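PDB 5IZ5: cytosolic phospholipase A2 delta from Homo sapiens, which hydrolyses glycerophospholipids at the sn-2 position in a calcium-dependent manner, with a preference for linoleic acid there. Local coordinates for residues Tyr215-Arg226 / Ala241-Leu251. The protein carries 3 engineered substitutions. Numbering follows the deposited sequence.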
loop_
_atom_site.group_PDB
_atom_site.type_symbol
_atom_site.label_atom_id
_atom_site.label_comp_id
_atom_site.label_asym_id
_atom_site.label_seq_id
_atom_site.Cartn_x
_atom_site.Cartn_y
_atom_site.Cartn_z
ATOM N N TYR B 215 17.571 -18.538 0.351
ATOM C CA TYR B 215 16.991 -19.177 1.517
ATOM C C TYR B 215 17.687 -18.694 2.779
ATOM O O TYR B 215 18.827 -18.238 2.752
ATOM C CB TYR B 215 17.114 -20.701 1.398
ATOM C CG TYR B 215 18.537 -21.165 1.251
ATOM C CD1 TYR B 215 19.217 -21.736 2.324
ATOM C CD2 TYR B 215 19.212 -21.005 0.048
ATOM C CE1 TYR B 215 20.534 -22.145 2.192
ATOM C CE2 TYR B 215 20.520 -21.405 -0.095
ATOM C CZ TYR B 215 21.173 -21.976 0.977
ATOM O OH TYR B 215 22.466 -22.377 0.824
ATOM N N MET B 216 16.984 -18.803 3.891
ATOM C CA MET B 216 17.518 -18.387 5.172
ATOM C C MET B 216 18.703 -19.239 5.613
ATOM O O MET B 216 18.634 -20.473 5.601
ATOM C CB MET B 216 16.436 -18.488 6.226
ATOM C CG MET B 216 15.479 -17.313 6.247
ATOM S SD MET B 216 14.079 -17.641 7.319
ATOM C CE MET B 216 14.872 -18.156 8.811
ATOM N N ALA B 217 19.769 -18.565 6.043
ATOM C CA ALA B 217 20.966 -19.236 6.552
ATOM C C ALA B 217 20.649 -20.097 7.776
ATOM O O ALA B 217 21.300 -21.114 7.997
ATOM C CB ALA B 217 22.038 -18.212 6.897
ATOM N N ALA B 218 19.640 -19.706 8.553
ATOM C CA ALA B 218 19.248 -20.452 9.755
ATOM C C ALA B 218 18.511 -21.773 9.518
ATOM O O ALA B 218 18.265 -22.517 10.470
ATOM C CB ALA B 218 18.414 -19.563 10.667
ATOM N N LEU B 219 18.146 -22.074 8.277
ATOM C CA LEU B 219 17.459 -23.341 7.997
ATOM C C LEU B 219 18.407 -24.541 8.030
ATOM O O LEU B 219 19.552 -24.451 7.596
ATOM C CB LEU B 219 16.790 -23.324 6.617
ATOM C CG LEU B 219 15.305 -23.003 6.395
ATOM C CD1 LEU B 219 14.732 -22.154 7.515
ATOM C CD2 LEU B 219 15.070 -22.340 5.041
ATOM N N GLU B 220 17.908 -25.666 8.531
ATOM C CA GLU B 220 18.489 -26.960 8.214
ATOM C C GLU B 220 17.647 -27.536 7.096
ATOM O O GLU B 220 16.477 -27.868 7.295
ATOM C CB GLU B 220 18.474 -27.905 9.405
ATOM C CG GLU B 220 18.908 -29.316 9.039
ATOM C CD GLU B 220 19.058 -30.208 10.252
ATOM O OE1 GLU B 220 18.162 -30.186 11.122
ATOM O OE2 GLU B 220 20.070 -30.937 10.329
ATOM N N THR B 221 18.242 -27.639 5.916
ATOM C CA THR B 221 17.517 -28.102 4.755
ATOM C C THR B 221 18.493 -28.764 3.778
ATOM O O THR B 221 19.616 -29.099 4.149
ATOM C CB THR B 221 16.723 -26.930 4.121
ATOM O OG1 THR B 221 15.909 -27.419 3.058
ATOM C CG2 THR B 221 17.647 -25.818 3.604
ATOM N N GLU B 222 18.066 -28.969 2.541
ATOM C CA GLU B 222 18.898 -29.651 1.555
ATOM C C GLU B 222 18.483 -29.259 0.159
ATOM O O GLU B 222 17.353 -28.834 -0.055
ATOM C CB GLU B 222 18.745 -31.162 1.707
ATOM C CG GLU B 222 17.304 -31.643 1.592
ATOM C CD GLU B 222 17.158 -33.119 1.869
ATOM O OE1 GLU B 222 17.555 -33.906 1.002
ATOM O OE2 GLU B 222 16.644 -33.494 2.944
ATOM N N LEU B 223 19.404 -29.410 -0.785
ATOM C CA LEU B 223 19.079 -29.328 -2.196
ATOM C C LEU B 223 19.009 -30.745 -2.739
ATOM O O LEU B 223 19.981 -31.500 -2.633
ATOM C CB LEU B 223 20.143 -28.558 -2.974
ATOM C CG LEU B 223 19.885 -28.552 -4.491
ATOM C CD1 LEU B 223 19.044 -27.357 -4.899
ATOM C CD2 LEU B 223 21.187 -28.579 -5.273
ATOM N N SER B 224 17.874 -31.102 -3.328
ATOM C CA SER B 224 17.743 -32.384 -4.018
ATOM C C SER B 224 17.633 -32.165 -5.522
ATOM O O SER B 224 16.993 -31.213 -5.973
ATOM C CB SER B 224 16.540 -33.161 -3.501
ATOM O OG SER B 224 15.332 -32.545 -3.892
ATOM N N GLY B 225 18.270 -33.051 -6.287
ATOM C CA GLY B 225 18.340 -32.946 -7.741
ATOM C C GLY B 225 18.054 -34.277 -8.411
ATOM O O GLY B 225 18.496 -35.330 -7.942
ATOM N N ARG B 226 17.328 -34.232 -9.522
ATOM C CA ARG B 226 17.019 -35.446 -10.269
ATOM C C ARG B 226 16.637 -35.142 -11.712
ATOM O O ARG B 226 16.203 -34.028 -12.041
ATOM C CB ARG B 226 15.923 -36.271 -9.591
ATOM C CG ARG B 226 14.591 -35.551 -9.433
ATOM C CD ARG B 226 13.406 -36.467 -9.697
ATOM N NE ARG B 226 12.985 -37.178 -8.488
ATOM C CZ ARG B 226 13.114 -38.490 -8.258
ATOM N NH1 ARG B 226 13.677 -39.315 -9.143
ATOM N NH2 ARG B 226 12.669 -38.985 -7.108
ATOM N N ALA B 241 15.526 -42.515 -12.660
ATOM C CA ALA B 241 16.864 -42.386 -12.087
ATOM C C ALA B 241 16.817 -41.884 -10.653
ATOM O O ALA B 241 15.879 -41.194 -10.258
ATOM C CB ALA B 241 17.713 -41.448 -12.921
ATOM N N GLY B 242 17.849 -42.218 -9.886
ATOM C CA GLY B 242 17.929 -41.812 -8.501
ATOM C C GLY B 242 18.177 -40.322 -8.352
ATOM O O GLY B 242 18.768 -39.690 -9.231
ATOM N N TYR B 243 17.717 -39.761 -7.241
ATOM C CA TYR B 243 17.958 -38.354 -6.945
ATOM C C TYR B 243 19.154 -38.202 -6.022
ATOM O O TYR B 243 19.470 -39.097 -5.235
ATOM C CB TYR B 243 16.719 -37.699 -6.321
ATOM C CG TYR B 243 16.440 -38.160 -4.911
ATOM C CD1 TYR B 243 17.112 -37.604 -3.826
ATOM C CD2 TYR B 243 15.512 -39.163 -4.663
ATOM C CE1 TYR B 243 16.868 -38.036 -2.531
ATOM C CE2 TYR B 243 15.260 -39.601 -3.376
ATOM C CZ TYR B 243 15.939 -39.032 -2.314
ATOM O OH TYR B 243 15.696 -39.464 -1.035
ATOM N N LEU B 244 19.825 -37.065 -6.133
ATOM C CA LEU B 244 20.934 -36.738 -5.263
ATOM C C LEU B 244 20.542 -35.612 -4.329
ATOM O O LEU B 244 19.797 -34.717 -4.715
ATOM C CB LEU B 244 22.152 -36.348 -6.090
ATOM C CG LEU B 244 22.589 -34.897 -6.303
ATOM C CD1 LEU B 244 23.913 -34.913 -7.046
ATOM C CD2 LEU B 244 21.580 -34.066 -7.082
ATOM N N THR B 245 21.059 -35.656 -3.107
ATOM C CA THR B 245 20.807 -34.602 -2.129
ATOM C C THR B 245 22.103 -34.051 -1.565
ATOM O O THR B 245 23.018 -34.805 -1.259
ATOM C CB THR B 245 19.898 -35.042 -0.965
ATOM O OG1 THR B 245 19.895 -34.013 0.032
ATOM C CG2 THR B 245 20.356 -36.331 -0.313
ATOM N N VAL B 246 22.158 -32.729 -1.435
ATOM C CA VAL B 246 23.275 -32.043 -0.812
ATOM C C VAL B 246 22.745 -31.319 0.427
ATOM O O VAL B 246 21.918 -30.411 0.304
ATOM C CB VAL B 246 23.906 -31.030 -1.777
ATOM C CG1 VAL B 246 25.031 -30.266 -1.092
ATOM C CG2 VAL B 246 24.426 -31.742 -3.015
ATOM N N PRO B 247 23.202 -31.727 1.628
ATOM C CA PRO B 247 22.671 -31.110 2.843
ATOM C C PRO B 247 23.101 -29.656 2.974
ATOM O O PRO B 247 24.177 -29.277 2.507
ATOM C CB PRO B 247 23.272 -31.954 3.969
ATOM C CG PRO B 247 24.520 -32.515 3.393
ATOM C CD PRO B 247 24.257 -32.714 1.926
ATOM N N LEU B 248 22.237 -28.854 3.580
ATOM C CA LEU B 248 22.506 -27.444 3.803
ATOM C C LEU B 248 22.311 -27.176 5.297
ATOM O O LEU B 248 21.185 -27.083 5.785
ATOM C CB LEU B 248 21.575 -26.593 2.933
ATOM C CG LEU B 248 21.729 -26.791 1.416
ATOM C CD1 LEU B 248 20.565 -26.172 0.652
ATOM C CD2 LEU B 248 23.048 -26.226 0.918
ATOM N N ARG B 249 23.423 -27.091 6.021
ATOM C CA ARG B 249 23.395 -26.949 7.481
ATOM C C ARG B 249 23.344 -25.480 7.886
ATOM O O ARG B 249 23.853 -24.625 7.161
ATOM C CB ARG B 249 24.605 -27.645 8.125
ATOM C CG ARG B 249 24.411 -29.116 8.475
ATOM C CD ARG B 249 23.550 -29.929 7.511
ATOM N NE ARG B 249 23.060 -31.146 8.155
ATOM C CZ ARG B 249 23.795 -32.237 8.378
ATOM N NH1 ARG B 249 25.076 -32.291 8.008
ATOM N NH2 ARG B 249 23.244 -33.288 8.974
ATOM N N PRO B 250 22.722 -25.184 9.042
ATOM C CA PRO B 250 22.525 -23.797 9.453
ATOM C C PRO B 250 23.810 -23.015 9.625
ATOM O O PRO B 250 24.791 -23.542 10.146
ATOM C CB PRO B 250 21.828 -23.920 10.808
ATOM C CG PRO B 250 21.173 -25.243 10.780
ATOM C CD PRO B 250 22.092 -26.120 9.987
ATOM N N LEU B 251 23.789 -21.767 9.171
ATOM C CA LEU B 251 24.885 -20.825 9.385
ATOM C C LEU B 251 26.263 -21.377 8.973
ATOM O O LEU B 251 27.272 -21.071 9.607
ATOM C CB LEU B 251 24.933 -20.389 10.860
ATOM C CG LEU B 251 23.813 -19.530 11.475
ATOM C CD1 LEU B 251 23.165 -18.584 10.472
ATOM C CD2 LEU B 251 22.774 -20.385 12.174
#
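Leu248 stands at the apolar centre, its CD1 branch 3.7 Å from Leu223 N and in loose contact with Leu223 CB, while CD2 lies 3.9 Å from the OH of Tyr215, whose side chain crosses it at about a right angle. A chi1 of -62° carries CG of Leu248 beside its backbone N and sends CD1 toward Leu223 N. Leu248 runs alongside Thr221 and points the same way, its CB 4.1 Å from the Thr221 CG2 methyl; the Thr221 hydroxyl is hydrogen-bonded to Lys194 O. Leu193 of strand 188-193 packs against Tyr215, Thr221 and Leu248. Further along the same face, the CD2 methyl of Leu244 rests 3.5 Å from Gly225 CA, where a CB would collide with it.

Beneath these side chains, strands 221-226 and 244-248 run antiparallel, tied by reciprocal N-H to O bonds in the pairs Thr221-Leu248, Leu223-Val246 and Gly225-Leu244. Beyond the strand end, Leu251 N reaches Ala217 O, within the type I turn from Met216 to Leu219, from above the carbonyl plane, and Pro250 closes over Leu219 O and Glu220 CB.

On the face of Glu222, Ser224 and Thr245, Thr245 OG1 donates to Glu222 OE1 at 2.5 Å, coming from 42° out of the carboxylate plane. Without the carboxylate, as with an alanine at Glu222, the Thr245 hydroxyl would probably lose its acceptor and be set free to turn. Two further pairs lie toward the ends of the contact: Glu220 and Arg249 side by side in a long salt bridge, OE2 to NE 3.7 Å, and Arg226, with Tyr243 CB over one guanidinium face.

Strand 244-248 is an edge strand of a four-stranded antiparallel sheet, joined to strand 221-228 as a beta hairpin with a long connection, an arrangement consistent with the beta sandwich of a C2-type domain.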